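Local coordinates for protein rutinosidase (Aspergillus niger, PDB 6I1A) that hydrolyses rutinose-bearing glycosides as a secreted family 5 glycoside hydrolase, and probably also acts on beta-1,3-glucans of the cell wall, at residues A[25-30]-A[89-94]; A[191-196]-A[240-245]. All coordinates share one frame; numbering follows the deposited sequence. Where two conformers were deposited one is given.

Interaction 1. Residues A[25-30]-A[89-94]; sequences VNLGGW and TVLRIP
Val25 and Asn26 pair in parallel with Leu91 and Arg92, stitched by backbone hydrogen bonds from Val25 N to Val90 O, from Arg92 N to Val25 O and from Leu27 N to Arg92 O. Alternation along the strands then sorts the side chains: Asn26 and Arg92 share one face, Val25 and Leu91 the other. On the polar face Arg92 stands extended from CG to NE, with CG anti to the backbone N (chi1 177°), and Asn26 lies alongside it. Asn26 OD1 rests against the methylenes, 3.2 Å from Arg92 CG, and receives Arg92 NH1 at 2.9 Å in a fairly straight bond (162° at the hydrogen). The oxygen sits in the guanidinium plane, although the amide itself is turned almost perpendicular to it. Asn26 ND2 donates to Gly302 O, which fixes the amide's rotation. The guanidinium is also held by salt bridges, NE to Glu190, NH1 to Glu303 and NH2 to Asp264. On the apolar face, in the conformer given, Val25 CG1 meets Leu91 CD2 at 3.9 Å, side by side. Beyond the paired residues, Leu27 CD1 packs on Ile93 CG1 at 4.1 Å, and Trp30 approaches Ile93 CG2 obliquely through CZ3, its NE1 bonded to Tyr71 O. A water bridges the diverging backbones, donating to Leu27 O (2.7 Å) and Pro94 O (2.8 Å). The face of Asn26 and Arg92 looks into the eight-stranded TIM barrel, while helices 77-85 and 113-128 cover the apolar side and strands 131-136 and 334-337 flank the pair.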
ATOM      1  N   VAL A  25      22.391  -3.440  13.602  1.00 12.29           N
ATOM      2  CA  VAL A  25      22.425  -2.092  13.040  0.60 12.15           C
ATOM      3  C   VAL A  25      23.107  -2.103  11.667  1.00 11.81           C
ATOM      4  O   VAL A  25      24.038  -2.903  11.431  1.00 12.19           O
ATOM      5  CB  VAL A  25      23.106  -1.145  14.058  0.60 14.01           C
ATOM      6  CG1 VAL A  25      24.602  -1.354  14.159  0.60 13.72           C
ATOM      7  CG2 VAL A  25      22.766   0.292  13.765  0.60 12.75           C
ATOM      8  N   ASN A  26      22.715  -1.139  10.857  1.00 10.80           N
ATOM      9  CA  ASN A  26      23.459  -0.798   9.638  1.00 11.03           C
ATOM     10  C   ASN A  26      24.591   0.136   9.973  1.00 12.20           C
ATOM     11  O   ASN A  26      24.447   1.020  10.827  1.00 13.84           O
ATOM     12  CB  ASN A  26      22.587  -0.104   8.616  1.00 11.58           C
ATOM     13  CG  ASN A  26      21.634  -1.081   7.948  1.00 11.85           C
ATOM     14  OD1 ASN A  26      22.029  -1.678   6.926  1.00 12.00           O
ATOM     15  ND2 ASN A  26      20.453  -1.316   8.528  1.00 11.03           N
ATOM     16  N   LEU A  27      25.733  -0.077   9.323  1.00 12.42           N
ATOM     17  CA  LEU A  27      26.838   0.899   9.330  1.00 11.20           C
ATOM     18  C   LEU A  27      26.716   1.704   8.040  1.00 12.91           C
ATOM     19  O   LEU A  27      27.650   1.704   7.185  1.00 13.47           O
ATOM     20  CB  LEU A  27      28.178   0.192   9.520  1.00 12.58           C
ATOM     21  CG  LEU A  27      28.363  -0.681  10.730  1.00 13.19           C
ATOM     22  CD1 LEU A  27      29.764  -1.256  10.798  1.00 13.99           C
ATOM     23  CD2 LEU A  27      28.033   0.044  12.035  1.00 14.75           C
ATOM     24  N   GLY A  28      25.596   2.372   7.823  1.00 12.62           N
ATOM     25  CA  GLY A  28      25.371   3.155   6.629  1.00 12.67           C
ATOM     26  C   GLY A  28      26.104   4.473   6.634  1.00 13.41           C
ATOM     27  O   GLY A  28      26.538   4.953   7.678  1.00 14.72           O
ATOM     28  N   GLY A  29      26.246   5.103   5.471  1.00 13.22           N
ATOM     29  CA  GLY A  29      26.874   6.407   5.376  1.00 12.81           C
ATOM     30  C   GLY A  29      28.349   6.364   5.647  1.00 14.77           C
ATOM     31  O   GLY A  29      28.960   7.427   5.812  1.00 16.19           O
ATOM     32  N   TRP A  30      28.936   5.181   5.636  1.00 13.64           N
ATOM     33  CA  TRP A  30      30.361   4.953   6.019  1.00 13.15           C
ATOM     34  C   TRP A  30      31.161   4.635   4.758  1.00 13.29           C
ATOM     35  O   TRP A  30      32.009   5.458   4.340  1.00 13.64           O
ATOM     36  CB  TRP A  30      30.460   3.875   7.061  1.00 12.22           C
ATOM     37  CG  TRP A  30      31.860   3.478   7.428  1.00 13.36           C
ATOM     38  CD1 TRP A  30      32.971   4.285   7.567  1.00 13.97           C
ATOM     39  CD2 TRP A  30      32.301   2.156   7.759  1.00 13.51           C
ATOM     40  NE1 TRP A  30      34.061   3.543   7.943  1.00 14.84           N
ATOM     41  CE2 TRP A  30      33.683   2.222   8.071  1.00 14.87           C
ATOM     42  CE3 TRP A  30      31.678   0.911   7.806  1.00 14.27           C
ATOM     43  CZ2 TRP A  30      34.388   1.085   8.452  1.00 15.11           C
ATOM     44  CZ3 TRP A  30      32.406  -0.188   8.142  1.00 14.50           C
ATOM     45  CH2 TRP A  30      33.736  -0.117   8.492  1.00 15.88           C
ATOM     46  N   THR A  89      24.066  -7.537  18.006  1.00 13.86           N
ATOM     47  CA  THR A  89      24.774  -8.789  17.673  1.00 14.00           C
ATOM     48  C   THR A  89      24.904  -9.011  16.157  1.00 14.09           C
ATOM     49  O   THR A  89      25.507 -10.027  15.756  1.00 13.53           O
ATOM     50  CB  THR A  89      24.074 -10.008  18.235  1.00 15.56           C
ATOM     51  OG1 THR A  89      22.766 -10.119  17.712  1.00 15.94           O
ATOM     52  CG2 THR A  89      24.016  -9.978  19.747  1.00 16.00           C
ATOM     53  N   VAL A  90      24.434  -8.088  15.316  1.00 13.33           N
ATOM     54  CA  VAL A  90      24.545  -8.194  13.839  1.00 12.75           C
ATOM     55  C   VAL A  90      24.940  -6.845  13.285  1.00 11.96           C
ATOM     56  O   VAL A  90      24.359  -5.812  13.734  1.00 13.16           O
ATOM     57  CB  VAL A  90      23.202  -8.614  13.236  1.00 13.81           C
ATOM     58  CG1 VAL A  90      23.264  -8.649  11.722  1.00 15.07           C
ATOM     59  CG2 VAL A  90      22.766  -9.948  13.795  1.00 14.02           C
ATOM     60  N   LEU A  91      25.865  -6.811  12.347  1.00 10.99           N
ATOM     61  CA  LEU A  91      26.235  -5.597  11.622  1.00 12.34           C
ATOM     62  C   LEU A  91      25.901  -5.792  10.166  1.00 13.01           C
ATOM     63  O   LEU A  91      26.435  -6.733   9.555  1.00 13.36           O
ATOM     64  CB  LEU A  91      27.713  -5.240  11.779  1.00 13.16           C
ATOM     65  CG  LEU A  91      28.225  -5.048  13.214  1.00 13.15           C
ATOM     66  CD1 LEU A  91      29.730  -4.894  13.256  1.00 13.69           C
ATOM     67  CD2 LEU A  91      27.539  -3.886  13.882  1.00 14.20           C
ATOM     68  N   ARG A  92      25.050  -4.958   9.613  1.00 11.60           N
ATOM     69  CA  ARG A  92      24.829  -4.938   8.156  1.00 11.37           C
ATOM     70  C   ARG A  92      25.672  -3.819   7.610  1.00 10.86           C
ATOM     71  O   ARG A  92      25.599  -2.657   8.105  1.00 11.30           O
ATOM     72  CB  ARG A  92      23.367  -4.725   7.824  1.00 11.82           C
ATOM     73  CG  ARG A  92      23.108  -4.624   6.326  1.00 11.12           C
ATOM     74  CD  ARG A  92      21.653  -4.783   5.977  1.00 11.08           C
ATOM     75  NE  ARG A  92      21.299  -4.742   4.567  1.00 11.43           N
ATOM     76  CZ  ARG A  92      20.921  -3.680   3.867  1.00 10.97           C
ATOM     77  NH1 ARG A  92      20.892  -2.455   4.403  1.00 11.35           N
ATOM     78  NH2 ARG A  92      20.499  -3.868   2.611  1.00 12.13           N
ATOM     79  N   ILE A  93      26.536  -4.095   6.636  1.00 11.48           N
ATOM     80  CA  ILE A  93      27.536  -3.162   6.135  1.00 11.68           C
ATOM     81  C   ILE A  93      27.333  -2.877   4.660  1.00 12.02           C
ATOM     82  O   ILE A  93      27.775  -3.672   3.789  1.00 11.98           O
ATOM     83  CB  ILE A  93      28.984  -3.605   6.451  1.00 12.43           C
ATOM     84  CG1 ILE A  93      29.156  -4.050   7.894  1.00 13.87           C
ATOM     85  CG2 ILE A  93      29.904  -2.485   6.054  1.00 13.15           C
ATOM     86  CD1 ILE A  93      30.543  -4.471   8.288  1.00 15.42           C
ATOM     87  N   PRO A  94      26.651  -1.780   4.303  1.00 11.83           N
ATOM     88  CA  PRO A  94      26.476  -1.368   2.918  1.00 11.45           C
ATOM     89  C   PRO A  94      27.813  -0.902   2.340  1.00 12.82           C
ATOM     90  O   PRO A  94      28.523  -0.102   2.945  1.00 13.90           O
ATOM     91  CB  PRO A  94      25.465  -0.211   2.985  1.00 12.59           C
ATOM     92  CG  PRO A  94      24.761  -0.449   4.281  1.00 12.95           C
ATOM     93  CD  PRO A  94      25.828  -0.962   5.224  1.00 12.08           C
TER
HETATM   94  O   HOH W   1      28.452   2.131   4.617  1.00 14.34           O

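Interaction 2. Residues A[191-196]-A[240-245]; sequences PINEPA and MFQGSF. With EDO (1,2-ethanediol), chain K; EDO (1,2-ethanediol), chain H.
The carboxylate of Glu194 and the ring of Phe245 meet with their planes 57° apart, Glu194 CD reaching Phe245 CZ at 3.6 Å in an oblique approach. At the ring edge, near its plane, lies O2 of a 1,2-ethanediol, probably from the crystallisation liquor; Phe205 adds an edge-to-face ring contact. The two hydroxyls of this diol donate to the carboxylate, O1 to Glu194 OE1 at 2.6 Å and O2 to Glu194 OE2 at 2.7 Å, and His266 ND1 also bonds to OE2. A second flat group, the Gln242 amide, stands nearly at right angles to the carboxylate. Bending at chi2 (-55°) folds Gln242 back, and its OE1 accepts Glu194 N at 2.8 Å, though the bond is bent (138° at the hydrogen). Gln242 NE2 donates to Ser244 O at 2.9 Å within the amide plane, and also to Asp264 O, so both ends of the amide are held. Asn193-Glu194-Pro195 fits the Asn-Glu-Pro signature after the fourth barrel strand of family 5 enzymes, where the glutamate of relatives is the general acid/base. An inverse gamma turn centred on Gly243 carries the partner loop past this motif. Ser244 OG donates to Pro195 O at 2.7 Å, nearly in line with the carbonyl, while Pro195 CD packs against Gln242 O at 3.7 Å. Nearer the strand ends, a water donates to Ile192 O and Met240 O and accepts from Gln242 N.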
ATOM      1  N   PRO A 191      23.741  -9.649  -2.253  1.00 11.72           N
ATOM      2  CA  PRO A 191      24.309  -9.201  -3.532  1.00 11.05           C
ATOM      3  C   PRO A 191      23.570  -8.104  -4.295  1.00 11.56           C
ATOM      4  O   PRO A 191      24.015  -7.681  -5.362  1.00 11.79           O
ATOM      5  CB  PRO A 191      24.241 -10.529  -4.331  1.00 11.44           C
ATOM      6  CG  PRO A 191      22.999 -11.185  -3.864  1.00 12.53           C
ATOM      7  CD  PRO A 191      23.059 -10.935  -2.356  1.00 11.71           C
ATOM      8  N   ILE A 192      22.456  -7.629  -3.736  1.00 11.05           N
ATOM      9  CA  ILE A 192      21.754  -6.485  -4.355  1.00 11.65           C
ATOM     10  C   ILE A 192      20.951  -5.785  -3.260  1.00 11.21           C
ATOM     11  O   ILE A 192      20.607  -6.422  -2.243  1.00 11.32           O
ATOM     12  CB  ILE A 192      20.854  -6.940  -5.540  1.00 10.87           C
ATOM     13  CG1 ILE A 192      20.513  -5.784  -6.502  1.00 11.78           C
ATOM     14  CG2 ILE A 192      19.613  -7.663  -5.071  1.00 12.83           C
ATOM     15  CD1 ILE A 192      20.052  -6.293  -7.882  1.00 12.39           C
ATOM     16  N   ASN A 193      20.640  -4.511  -3.515  1.00 10.36           N
ATOM     17  CA  ASN A 193      19.836  -3.698  -2.572  1.00 10.60           C
ATOM     18  C   ASN A 193      18.838  -2.871  -3.345  1.00 10.41           C
ATOM     19  O   ASN A 193      19.228  -2.089  -4.236  1.00 11.06           O
ATOM     20  CB  ASN A 193      20.753  -2.788  -1.779  1.00 10.71           C
ATOM     21  CG  ASN A 193      19.962  -1.969  -0.783  1.00 11.06           C
ATOM     22  OD1 ASN A 193      19.574  -2.493   0.257  1.00 11.50           O
ATOM     23  ND2 ASN A 193      19.725  -0.689  -1.099  1.00 11.79           N
ATOM     24  N   GLU A 194      17.538  -3.038  -3.071  1.00 10.62           N
ATOM     25  CA  GLU A 194      16.439  -2.210  -3.592  1.00 11.40           C
ATOM     26  C   GLU A 194      16.530  -2.005  -5.107  1.00 11.12           C
ATOM     27  O   GLU A 194      16.423  -0.874  -5.597  1.00 11.62           O
ATOM     28  CB  GLU A 194      16.345  -0.896  -2.817  1.00 11.61           C
ATOM     29  CG  GLU A 194      16.028  -1.081  -1.366  1.00 11.69           C
ATOM     30  CD  GLU A 194      15.910   0.234  -0.601  1.00 12.09           C
ATOM     31  OE1 GLU A 194      15.935   1.333  -1.189  1.00 12.97           O
ATOM     32  OE2 GLU A 194      15.614   0.134   0.660  1.00 12.68           O
ATOM     33  N   PRO A 195      16.596  -3.101  -5.898  1.00 11.56           N
ATOM     34  CA  PRO A 195      16.476  -2.939  -7.343  1.00 11.73           C
ATOM     35  C   PRO A 195      15.081  -2.412  -7.684  1.00 11.85           C
ATOM     36  O   PRO A 195      14.068  -2.864  -7.109  1.00 12.04           O
ATOM     37  CB  PRO A 195      16.700  -4.375  -7.876  1.00 12.64           C
ATOM     38  CG  PRO A 195      16.249  -5.260  -6.721  1.00 12.95           C
ATOM     39  CD  PRO A 195      16.643  -4.504  -5.483  1.00 11.92           C
ATOM     40  N   ALA A 196      14.986  -1.499  -8.642  1.00 12.19           N
ATOM     41  CA  ALA A 196      13.708  -0.887  -9.051  1.00 12.10           C
ATOM     42  C   ALA A 196      13.858  -0.358 -10.463  1.00 12.40           C
ATOM     43  O   ALA A 196      14.778   0.415 -10.692  1.00 13.68           O
ATOM     44  CB  ALA A 196      13.327   0.178  -8.079  1.00 12.89           C
ATOM     45  N   MET A 240      21.529 -13.478   1.252  1.00 11.67           N
ATOM     46  CA  MET A 240      20.410 -12.631   1.662  1.00 11.64           C
ATOM     47  C   MET A 240      19.897 -11.855   0.441  1.00 10.11           C
ATOM     48  O   MET A 240      20.652 -11.054  -0.180  1.00 11.36           O
ATOM     49  CB  MET A 240      20.891 -11.680   2.744  1.00 12.02           C
ATOM     50  CG  MET A 240      19.805 -10.697   3.196  1.00 12.33           C
ATOM     51  SD  MET A 240      20.223  -9.807   4.730  1.00 12.74           S
ATOM     52  CE  MET A 240      19.971 -11.087   5.941  1.00 14.40           C
ATOM     53  N   PHE A 241      18.669 -12.150   0.081  1.00 10.39           N
ATOM     54  CA  PHE A 241      17.985 -11.604  -1.099  1.00 11.56           C
ATOM     55  C   PHE A 241      17.088 -10.444  -0.675  1.00 11.09           C
ATOM     56  O   PHE A 241      16.079 -10.673   0.032  1.00 11.75           O
ATOM     57  CB  PHE A 241      17.199 -12.699  -1.804  1.00 11.11           C
ATOM     58  CG  PHE A 241      16.477 -12.261  -3.043  1.00 12.20           C
ATOM     59  CD1 PHE A 241      16.817 -11.100  -3.736  1.00 12.91           C
ATOM     60  CD2 PHE A 241      15.457 -13.051  -3.537  1.00 12.60           C
ATOM     61  CE1 PHE A 241      16.099 -10.700  -4.864  1.00 13.08           C
ATOM     62  CE2 PHE A 241      14.768 -12.662  -4.678  1.00 14.82           C
ATOM     63  CZ  PHE A 241      15.067 -11.494  -5.330  1.00 13.84           C
ATOM     64  N   GLN A 242      17.471  -9.232  -1.085  1.00 11.86           N
ATOM     65  CA  GLN A 242      16.638  -8.023  -0.922  1.00 10.97           C
ATOM     66  C   GLN A 242      15.783  -7.898  -2.190  1.00 11.80           C
ATOM     67  O   GLN A 242      16.267  -7.372  -3.206  1.00 12.62           O
ATOM     68  CB  GLN A 242      17.542  -6.818  -0.683  1.00 11.00           C
ATOM     69  CG  GLN A 242      16.892  -5.663   0.045  1.00 10.69           C
ATOM     70  CD  GLN A 242      15.628  -5.188  -0.640  1.00 11.91           C
ATOM     71  OE1 GLN A 242      15.697  -4.566  -1.707  1.00 11.97           O
ATOM     72  NE2 GLN A 242      14.456  -5.507  -0.072  1.00 11.33           N
ATOM     73  N   GLY A 243      14.567  -8.460  -2.153  1.00 12.49           N
ATOM     74  CA  GLY A 243      13.705  -8.537  -3.332  1.00 11.95           C
ATOM     75  C   GLY A 243      12.885  -7.292  -3.537  1.00 13.57           C
ATOM     76  O   GLY A 243      11.673  -7.359  -3.768  1.00 14.13           O
ATOM     77  N   SER A 244      13.532  -6.135  -3.525  1.00 13.19           N
ATOM     78  CA  SER A 244      12.860  -4.837  -3.735  1.00 12.77           C
ATOM     79  C   SER A 244      11.787  -4.706  -2.648  1.00 13.82           C
ATOM     80  O   SER A 244      12.005  -5.078  -1.500  1.00 13.91           O
ATOM     81  CB  SER A 244      12.354  -4.716  -5.164  1.00 13.72           C
ATOM     82  OG  SER A 244      11.982  -3.383  -5.495  1.00 14.82           O
ATOM     83  N   PHE A 245      10.607  -4.230  -3.017  1.00 13.36           N
ATOM     84  CA  PHE A 245       9.475  -4.020  -2.092  1.00 12.92           C
ATOM     85  C   PHE A 245       8.357  -4.942  -2.483  1.00 13.69           C
ATOM     86  O   PHE A 245       7.218  -4.695  -2.071  1.00 14.47           O
ATOM     87  CB  PHE A 245       9.073  -2.545  -2.073  1.00 13.61           C
ATOM     88  CG  PHE A 245      10.226  -1.616  -1.808  1.00 13.97           C
ATOM     89  CD1 PHE A 245      10.739  -1.483  -0.515  1.00 16.35           C
ATOM     90  CD2 PHE A 245      10.834  -0.957  -2.844  1.00 14.28           C
ATOM     91  CE1 PHE A 245      11.846  -0.645  -0.309  1.00 16.51           C
ATOM     92  CE2 PHE A 245      11.921  -0.140  -2.646  1.00 15.23           C
ATOM     93  CZ  PHE A 245      12.427   0.009  -1.390  1.00 16.00           C
TER
HETATM   94  C1  EDO K 409      14.995   4.099   0.608  1.00 23.00           C
HETATM   95  O1  EDO K 409      16.179   3.503   0.161  1.00 18.38           O
HETATM   96  C2  EDO K 409      14.444   3.337   1.763  1.00 23.05           C
HETATM   97  O2  EDO K 409      13.860   2.057   1.389  1.00 22.34           O
HETATM   98  C1  EDO H 406      11.080  -9.958  -0.401  1.00 30.48           C
HETATM   99  O1  EDO H 406      10.445  -9.429  -1.525  1.00 38.76           O
HETATM  100  C2  EDO H 406      11.876  -8.889   0.223  1.00 23.86           C
HETATM  101  O2  EDO H 406      13.182  -9.205   0.236  1.00 17.66           O
HETATM  102  O   HOH W   2      20.119  -9.144  -2.116  1.00 11.72           O

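From the N terminus, interaction 1 closes first: the 58 residues between 25-30 and 89-94 are largely helical and contain no strand, so the contact seals the crossover from strand 22-26 to strand 90-95. Strands 131-136 and 187-190 follow before interaction 2 opens. There the loop after strand 187-190 returns, by way of helix 213-233, to the end of strand 239-241. The two loops are therefore in series, neither nested nor crossed, with centres about 16 Å apart. They meet within the barrel, where Arg92 NH2 and Asn193 OD1 lie 2.9 Å apart in a probable hydrogen bond, tying the second strand to the loop after the fourth.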